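Local coordinates for protein beta-lactamase OXA-2 (Salmonella typhimurium, PDB 1K38) that hydrolyses the beta-lactam ring of penicillins, oxacillin among them, as a class D serine beta-lactamase and so confers antibiotic resistance, at residues A[46-51]-A[191-196]; A[125-130]-A[142-147]. All coordinates share one frame; numbering follows the deposited sequence.

Contact 1: A[46-51]-A[191-196]; sequences RYSPAS and GWEGRM
M196 lays its sulfur over one face of the Y47 ring. SD stands 3.8 Å from the centroid of that ring, 24° off the normal, shifted toward the rim and nearest to Y47 CG at 3.5 Å. This is a Met-aromatic contact, with the two side chains crossing at about a right angle. M196 reaches it through a chain bent at chi2 (100°) and chi3. Further along, the A50 methyl sits against the backbone of 191-193, with CB 3.5 Å from W192 N. The same methyl touches CB and CG of E193. No direct hydrogen bond joins the segments. Water 1 bridges them instead: it donates to S51 OG at 2.7 Å and accepts from W192 N at 2.8 Å. It probably occupies the oxyanion hole formed by the backbone N-H groups of S51 and W192.

S51 is the predicted acyl-ester nucleophile, the first residue of the SxxK motif of this serine beta-lactamase. G191 ends the KTG motif, K189 to G191, which probably binds substrate. S51 OG is also hydrogen-bonded to the carbamylated K54 of the SxxK motif, consistent with that group acting as the base in class D enzymes.

E193 folds back on its own turn. Its CG takes the crowded position between backbone N and carbonyl carbon (chi1 43°). OE1 then accepts from R195 N at 2.7 Å, on its syn lone pair, and from M196 N at 2.8 Å, from above the carboxylate plane. Those two bonds help hold the turn of the antiparallel beta hairpin between strands 184-192 and 196-205.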
ATOM      1  N   ARG A  46      21.624 -20.559  -5.184  1.00 17.37           N
ATOM      2  CA  ARG A  46      20.217 -20.663  -5.545  1.00 15.80           C
ATOM      3  C   ARG A  46      19.450 -21.703  -4.742  1.00 16.67           C
ATOM      4  O   ARG A  46      19.909 -22.834  -4.550  1.00 18.98           O
ATOM      5  CB  ARG A  46      20.073 -20.959  -7.040  1.00 16.85           C
ATOM      6  CG  ARG A  46      20.441 -19.785  -7.922  1.00 18.49           C
ATOM      7  CD  ARG A  46      20.306 -20.146  -9.386  1.00 19.31           C
ATOM      8  NE  ARG A  46      20.408 -18.976 -10.249  1.00 19.98           N
ATOM      9  CZ  ARG A  46      20.587 -19.032 -11.565  1.00 21.73           C
ATOM     10  NH1 ARG A  46      20.694 -20.206 -12.177  1.00 23.47           N
ATOM     11  NH2 ARG A  46      20.651 -17.915 -12.274  1.00 21.52           N
ATOM     12  N   TYR A  47      18.274 -21.301  -4.274  1.00 15.74           N
ATOM     13  CA  TYR A  47      17.394 -22.159  -3.493  1.00 15.51           C
ATOM     14  C   TYR A  47      15.971 -22.009  -4.018  1.00 16.61           C
ATOM     15  O   TYR A  47      15.644 -21.013  -4.667  1.00 16.88           O
ATOM     16  CB  TYR A  47      17.384 -21.736  -2.021  1.00 16.11           C
ATOM     17  CG  TYR A  47      18.684 -21.906  -1.270  1.00 17.08           C
ATOM     18  CD1 TYR A  47      19.139 -23.170  -0.899  1.00 20.01           C
ATOM     19  CD2 TYR A  47      19.426 -20.795  -0.870  1.00 17.36           C
ATOM     20  CE1 TYR A  47      20.296 -23.322  -0.142  1.00 19.65           C
ATOM     21  CE2 TYR A  47      20.581 -20.935  -0.116  1.00 18.60           C
ATOM     22  CZ  TYR A  47      21.010 -22.201   0.251  1.00 19.73           C
ATOM     23  OH  TYR A  47      22.133 -22.341   1.033  1.00 19.64           O
ATOM     24  N   SER A  48      15.123 -22.990  -3.730  1.00 17.06           N
ATOM     25  CA  SER A  48      13.728 -22.904  -4.144  1.00 16.81           C
ATOM     26  C   SER A  48      13.175 -21.618  -3.535  1.00 15.67           C
ATOM     27  O   SER A  48      13.406 -21.336  -2.360  1.00 15.19           O
ATOM     28  CB  SER A  48      12.937 -24.095  -3.598  1.00 17.41           C
ATOM     29  OG  SER A  48      11.545 -23.864  -3.711  1.00 19.93           O
ATOM     30  N   PRO A  49      12.435 -20.820  -4.321  1.00 15.26           N
ATOM     31  CA  PRO A  49      11.884 -19.575  -3.778  1.00 14.47           C
ATOM     32  C   PRO A  49      10.719 -19.799  -2.822  1.00 15.62           C
ATOM     33  O   PRO A  49      10.389 -18.927  -2.024  1.00 15.33           O
ATOM     34  CB  PRO A  49      11.456 -18.819  -5.032  1.00 15.57           C
ATOM     35  CG  PRO A  49      10.996 -19.917  -5.925  1.00 15.09           C
ATOM     36  CD  PRO A  49      12.076 -20.977  -5.743  1.00 15.77           C
ATOM     37  N   ALA A  50      10.107 -20.976  -2.899  1.00 15.60           N
ATOM     38  CA  ALA A  50       8.960 -21.293  -2.060  1.00 15.58           C
ATOM     39  C   ALA A  50       7.919 -20.195  -2.270  1.00 16.20           C
ATOM     40  O   ALA A  50       7.790 -19.688  -3.383  1.00 16.24           O
ATOM     41  CB  ALA A  50       9.380 -21.390  -0.594  1.00 18.00           C
ATOM     42  N   SER A  51       7.194 -19.803  -1.226  1.00 15.14           N
ATOM     43  CA  SER A  51       6.161 -18.786  -1.408  1.00 15.96           C
ATOM     44  C   SER A  51       6.615 -17.373  -1.763  1.00 15.12           C
ATOM     45  O   SER A  51       5.774 -16.507  -2.002  1.00 15.05           O
ATOM     46  CB  SER A  51       5.227 -18.753  -0.199  1.00 17.23           C
ATOM     47  OG  SER A  51       4.468 -19.954  -0.149  1.00 18.88           O
ATOM     48  N   GLY A 191       8.645 -17.139   2.804  1.00 14.92           N
ATOM     49  CA  GLY A 191       8.673 -18.384   2.063  1.00 15.48           C
ATOM     50  C   GLY A 191       9.233 -19.486   2.941  1.00 14.95           C
ATOM     51  O   GLY A 191      10.081 -19.226   3.797  1.00 15.07           O
ATOM     52  N   TRP A 192       8.734 -20.707   2.754  1.00 15.24           N
ATOM     53  CA  TRP A 192       9.214 -21.872   3.496  1.00 16.91           C
ATOM     54  C   TRP A 192       8.824 -23.140   2.757  1.00 18.42           C
ATOM     55  O   TRP A 192       7.656 -23.338   2.433  1.00 19.92           O
ATOM     56  CB  TRP A 192       8.627 -21.929   4.910  1.00 17.02           C
ATOM     57  CG  TRP A 192       9.179 -23.076   5.718  1.00 17.12           C
ATOM     58  CD1 TRP A 192      10.497 -23.353   5.950  1.00 18.62           C
ATOM     59  CD2 TRP A 192       8.431 -24.088   6.411  1.00 17.89           C
ATOM     60  NE1 TRP A 192      10.618 -24.470   6.741  1.00 17.88           N
ATOM     61  CE2 TRP A 192       9.367 -24.941   7.040  1.00 18.72           C
ATOM     62  CE3 TRP A 192       7.063 -24.356   6.561  1.00 18.84           C
ATOM     63  CZ2 TRP A 192       8.978 -26.044   7.811  1.00 19.31           C
ATOM     64  CZ3 TRP A 192       6.675 -25.454   7.329  1.00 20.70           C
ATOM     65  CH2 TRP A 192       7.632 -26.282   7.943  1.00 19.14           C
ATOM     66  N   GLU A 193       9.800 -23.998   2.484  1.00 21.08           N
ATOM     67  CA  GLU A 193       9.495 -25.243   1.798  1.00 22.71           C
ATOM     68  C   GLU A 193       9.894 -26.463   2.617  1.00 22.47           C
ATOM     69  O   GLU A 193      10.004 -27.565   2.086  1.00 23.06           O
ATOM     70  CB  GLU A 193      10.151 -25.272   0.412  1.00 25.57           C
ATOM     71  CG  GLU A 193      11.581 -24.767   0.347  1.00 27.55           C
ATOM     72  CD  GLU A 193      12.543 -25.622   1.135  1.00 28.78           C
ATOM     73  OE1 GLU A 193      12.464 -25.615   2.378  1.00 27.63           O
ATOM     74  OE2 GLU A 193      13.377 -26.307   0.504  1.00 30.48           O
ATOM     75  N   GLY A 194      10.107 -26.258   3.914  1.00 20.01           N
ATOM     76  CA  GLY A 194      10.459 -27.364   4.785  1.00 20.56           C
ATOM     77  C   GLY A 194      11.807 -27.289   5.477  1.00 20.47           C
ATOM     78  O   GLY A 194      11.899 -27.533   6.678  1.00 20.72           O
ATOM     79  N   ARG A 195      12.855 -26.955   4.733  1.00 20.54           N
ATOM     80  CA  ARG A 195      14.194 -26.885   5.317  1.00 22.02           C
ATOM     81  C   ARG A 195      14.875 -25.545   5.084  1.00 21.31           C
ATOM     82  O   ARG A 195      15.952 -25.287   5.626  1.00 21.27           O
ATOM     83  CB  ARG A 195      15.078 -27.993   4.735  1.00 25.23           C
ATOM     84  CG  ARG A 195      15.349 -27.845   3.242  1.00 29.82           C
ATOM     85  CD  ARG A 195      14.765 -29.007   2.466  1.00 35.20           C
ATOM     86  NE  ARG A 195      13.321 -29.112   2.657  1.00 39.50           N
ATOM     87  CZ  ARG A 195      12.598 -30.175   2.320  1.00 40.05           C
ATOM     88  NH1 ARG A 195      11.289 -30.180   2.529  1.00 41.06           N
ATOM     89  NH2 ARG A 195      13.185 -31.236   1.785  1.00 41.43           N
ATOM     90  N   MET A 196      14.238 -24.707   4.274  1.00 19.70           N
ATOM     91  CA  MET A 196      14.760 -23.391   3.912  1.00 20.81           C
ATOM     92  C   MET A 196      13.675 -22.331   4.079  1.00 19.69           C
ATOM     93  O   MET A 196      12.565 -22.502   3.583  1.00 19.41           O
ATOM     94  CB  MET A 196      15.226 -23.427   2.449  1.00 25.48           C
ATOM     95  CG  MET A 196      15.165 -22.091   1.723  1.00 26.13           C
ATOM     96  SD  MET A 196      16.761 -21.281   1.637  1.00 34.60           S
ATOM     97  CE  MET A 196      17.334 -21.443   3.288  1.00 30.61           C
TER
HETATM   98  O   HOH W   1       6.338 -21.189   1.288  1.00 18.75           O

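Contact 2: A[125-130]-A[142-147]; sequences YGNADP and SLAISA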
ATOM      1  N   TYR A 125      14.299 -14.773 -14.025  1.00 20.12           N
ATOM      2  CA  TYR A 125      14.151 -15.137 -12.615  1.00 18.29           C
ATOM      3  C   TYR A 125      14.884 -16.421 -12.221  1.00 17.68           C
ATOM      4  O   TYR A 125      14.427 -17.525 -12.511  1.00 18.22           O
ATOM      5  CB  TYR A 125      12.654 -15.252 -12.299  1.00 17.44           C
ATOM      6  CG  TYR A 125      12.301 -15.432 -10.837  1.00 15.99           C
ATOM      7  CD1 TYR A 125      12.256 -16.697 -10.258  1.00 16.93           C
ATOM      8  CD2 TYR A 125      11.961 -14.334 -10.047  1.00 15.39           C
ATOM      9  CE1 TYR A 125      11.869 -16.866  -8.926  1.00 15.87           C
ATOM     10  CE2 TYR A 125      11.577 -14.490  -8.723  1.00 14.39           C
ATOM     11  CZ  TYR A 125      11.529 -15.755  -8.168  1.00 15.51           C
ATOM     12  OH  TYR A 125      11.112 -15.903  -6.865  1.00 15.11           O
ATOM     13  N   GLY A 126      16.019 -16.263 -11.545  1.00 16.47           N
ATOM     14  CA  GLY A 126      16.795 -17.420 -11.123  1.00 17.25           C
ATOM     15  C   GLY A 126      17.151 -18.311 -12.298  1.00 19.07           C
ATOM     16  O   GLY A 126      17.552 -17.817 -13.349  1.00 20.47           O
ATOM     17  N   ASN A 127      17.004 -19.623 -12.134  1.00 19.17           N
ATOM     18  CA  ASN A 127      17.323 -20.532 -13.226  1.00 20.99           C
ATOM     19  C   ASN A 127      16.168 -20.630 -14.225  1.00 22.05           C
ATOM     20  O   ASN A 127      16.257 -21.344 -15.226  1.00 22.91           O
ATOM     21  CB  ASN A 127      17.702 -21.925 -12.692  1.00 19.74           C
ATOM     22  CG  ASN A 127      16.590 -22.583 -11.897  1.00 21.85           C
ATOM     23  OD1 ASN A 127      15.448 -22.122 -11.888  1.00 20.06           O
ATOM     24  ND2 ASN A 127      16.924 -23.681 -11.228  1.00 21.79           N
ATOM     25  N   ALA A 128      15.094 -19.896 -13.943  1.00 21.19           N
ATOM     26  CA  ALA A 128      13.910 -19.854 -14.801  1.00 22.96           C
ATOM     27  C   ALA A 128      13.454 -21.227 -15.283  1.00 24.49           C
ATOM     28  O   ALA A 128      13.029 -21.375 -16.429  1.00 25.57           O
ATOM     29  CB  ALA A 128      14.183 -18.951 -15.998  1.00 23.23           C
ATOM     30  N   ASP A 129      13.518 -22.220 -14.401  1.00 24.89           N
ATOM     31  CA  ASP A 129      13.132 -23.586 -14.748  1.00 26.81           C
ATOM     32  C   ASP A 129      11.893 -24.051 -13.981  1.00 27.23           C
ATOM     33  O   ASP A 129      11.974 -24.374 -12.798  1.00 27.19           O
ATOM     34  CB  ASP A 129      14.293 -24.532 -14.446  1.00 26.90           C
ATOM     35  CG  ASP A 129      14.092 -25.910 -15.041  1.00 29.19           C
ATOM     36  OD1 ASP A 129      12.929 -26.352 -15.140  1.00 29.18           O
ATOM     37  OD2 ASP A 129      15.100 -26.552 -15.400  1.00 30.86           O
ATOM     38  N   PRO A 130      10.730 -24.098 -14.651  1.00 27.26           N
ATOM     39  CA  PRO A 130       9.495 -24.530 -13.994  1.00 27.81           C
ATOM     40  C   PRO A 130       9.214 -26.031 -14.089  1.00 29.58           C
ATOM     41  O   PRO A 130       8.084 -26.466 -13.862  1.00 29.44           O
ATOM     42  CB  PRO A 130       8.435 -23.707 -14.705  1.00 28.03           C
ATOM     43  CG  PRO A 130       8.934 -23.734 -16.106  1.00 27.84           C
ATOM     44  CD  PRO A 130      10.430 -23.480 -15.956  1.00 27.14           C
ATOM     45  N   SER A 142      12.004 -27.578  -9.992  1.00 26.85           N
ATOM     46  CA  SER A 142      13.386 -27.257 -10.330  1.00 24.99           C
ATOM     47  C   SER A 142      13.753 -25.787 -10.159  1.00 23.18           C
ATOM     48  O   SER A 142      14.932 -25.440 -10.157  1.00 23.68           O
ATOM     49  CB  SER A 142      13.675 -27.671 -11.775  1.00 25.76           C
ATOM     50  OG  SER A 142      13.422 -29.053 -11.976  1.00 28.57           O
ATOM     51  N   LEU A 143      12.749 -24.927 -10.017  1.00 22.36           N
ATOM     52  CA  LEU A 143      12.997 -23.494  -9.878  1.00 20.31           C
ATOM     53  C   LEU A 143      13.844 -23.124  -8.658  1.00 18.43           C
ATOM     54  O   LEU A 143      13.578 -23.568  -7.540  1.00 18.73           O
ATOM     55  CB  LEU A 143      11.668 -22.732  -9.827  1.00 18.68           C
ATOM     56  CG  LEU A 143      11.791 -21.205  -9.881  1.00 18.28           C
ATOM     57  CD1 LEU A 143      12.444 -20.778 -11.185  1.00 19.18           C
ATOM     58  CD2 LEU A 143      10.408 -20.584  -9.756  1.00 18.95           C
ATOM     59  N   ALA A 144      14.868 -22.307  -8.886  1.00 17.28           N
ATOM     60  CA  ALA A 144      15.754 -21.872  -7.809  1.00 17.04           C
ATOM     61  C   ALA A 144      16.288 -20.471  -8.088  1.00 16.69           C
ATOM     62  O   ALA A 144      16.522 -20.102  -9.240  1.00 18.01           O
ATOM     63  CB  ALA A 144      16.909 -22.857  -7.652  1.00 18.05           C
ATOM     64  N   ILE A 145      16.493 -19.701  -7.023  1.00 15.33           N
ATOM     65  CA  ILE A 145      16.974 -18.328  -7.138  1.00 15.05           C
ATOM     66  C   ILE A 145      17.783 -17.948  -5.892  1.00 14.68           C
ATOM     67  O   ILE A 145      17.517 -18.450  -4.801  1.00 14.25           O
ATOM     68  CB  ILE A 145      15.763 -17.367  -7.313  1.00 14.98           C
ATOM     69  CG1 ILE A 145      16.240 -15.937  -7.561  1.00 15.20           C
ATOM     70  CG2 ILE A 145      14.858 -17.449  -6.084  1.00 16.99           C
ATOM     71  CD1 ILE A 145      15.119 -14.980  -7.973  1.00 16.46           C
ATOM     72  N   SER A 146      18.774 -17.072  -6.051  1.00 13.98           N
ATOM     73  CA  SER A 146      19.604 -16.659  -4.919  1.00 14.36           C
ATOM     74  C   SER A 146      19.097 -15.390  -4.245  1.00 15.00           C
ATOM     75  O   SER A 146      18.248 -14.676  -4.787  1.00 14.63           O
ATOM     76  CB  SER A 146      21.040 -16.413  -5.370  1.00 14.31           C
ATOM     77  OG  SER A 146      21.138 -15.194  -6.090  1.00 14.87           O
ATOM     78  N   ALA A 147      19.637 -15.105  -3.065  1.00 12.41           N
ATOM     79  CA  ALA A 147      19.241 -13.907  -2.337  1.00 12.38           C
ATOM     80  C   ALA A 147      19.599 -12.664  -3.145  1.00 12.88           C
ATOM     81  O   ALA A 147      18.835 -11.703  -3.176  1.00 12.99           O
ATOM     82  CB  ALA A 147      19.923 -13.865  -0.970  1.00 13.12           C
TER
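Residues 125-128 form a type II' turn that lies against the extended run 143-145, and N127 N donates a hydrogen bond to A144 O at 3.0 Å, nearly along the C=O axis. G126 takes the positive-phi place in the turn. Its CA makes a CA-H...O contact with A144 O at 3.3 Å.

The N127 side-chain amide continues the backbone pairing, bonding to both S142 and A144. Its CG sits in the crowded position between backbone N and carbonyl carbon (chi1 60°), which turns the amide toward 142-144. ND2 donates to S142 O at 2.9 Å, with the acceptor near the amide plane. OD1 accepts from A144 N at 3.1 Å and from D129 N at 3.2 Å, both from above its carbonyl plane. The D129 bond makes an Asx turn.

At the start of the turn, I145 CD1 sits over the centre of the Y125 ring, 3.6 Å from its centroid, a CH-pi contact. L143 CD2 meets the same ring obliquely at CE1. Y125 also meets the rings of F53 and F153 edge-to-face. D129 sets its carboxylate beside S142 CB, while its OD1 bonds to S131 OG.

Three hydrogen bonds thus tie two parts of one long loop that lack regular structure. OD1 of N127, gripped by two N-H groups, and ND2, pointed at S142 O, together set which end of the amide is which.

How the contacts relate
Contact 2 lies nested along the chain within the loop that contact 1 closes, and their centres are about 11 Å apart. Both are partly buried. Contact 1 sets a loop before helix 56-64 against the turn between strands 184-192 and 196-205, at the catalytic centre. Contact 2 ties two parts of one long loop between helices 113-122 and 147-158, farther from the chain centre. Its polar links are direct, whereas contact 1 relies on a water and on sulfur and methyl packing. The two meet where Y47 O and I145 N lie 2.8 Å apart, a probable hydrogen bond. P49 CB also packs on Y125 OH, so contact 2 backs the loop leading to S51.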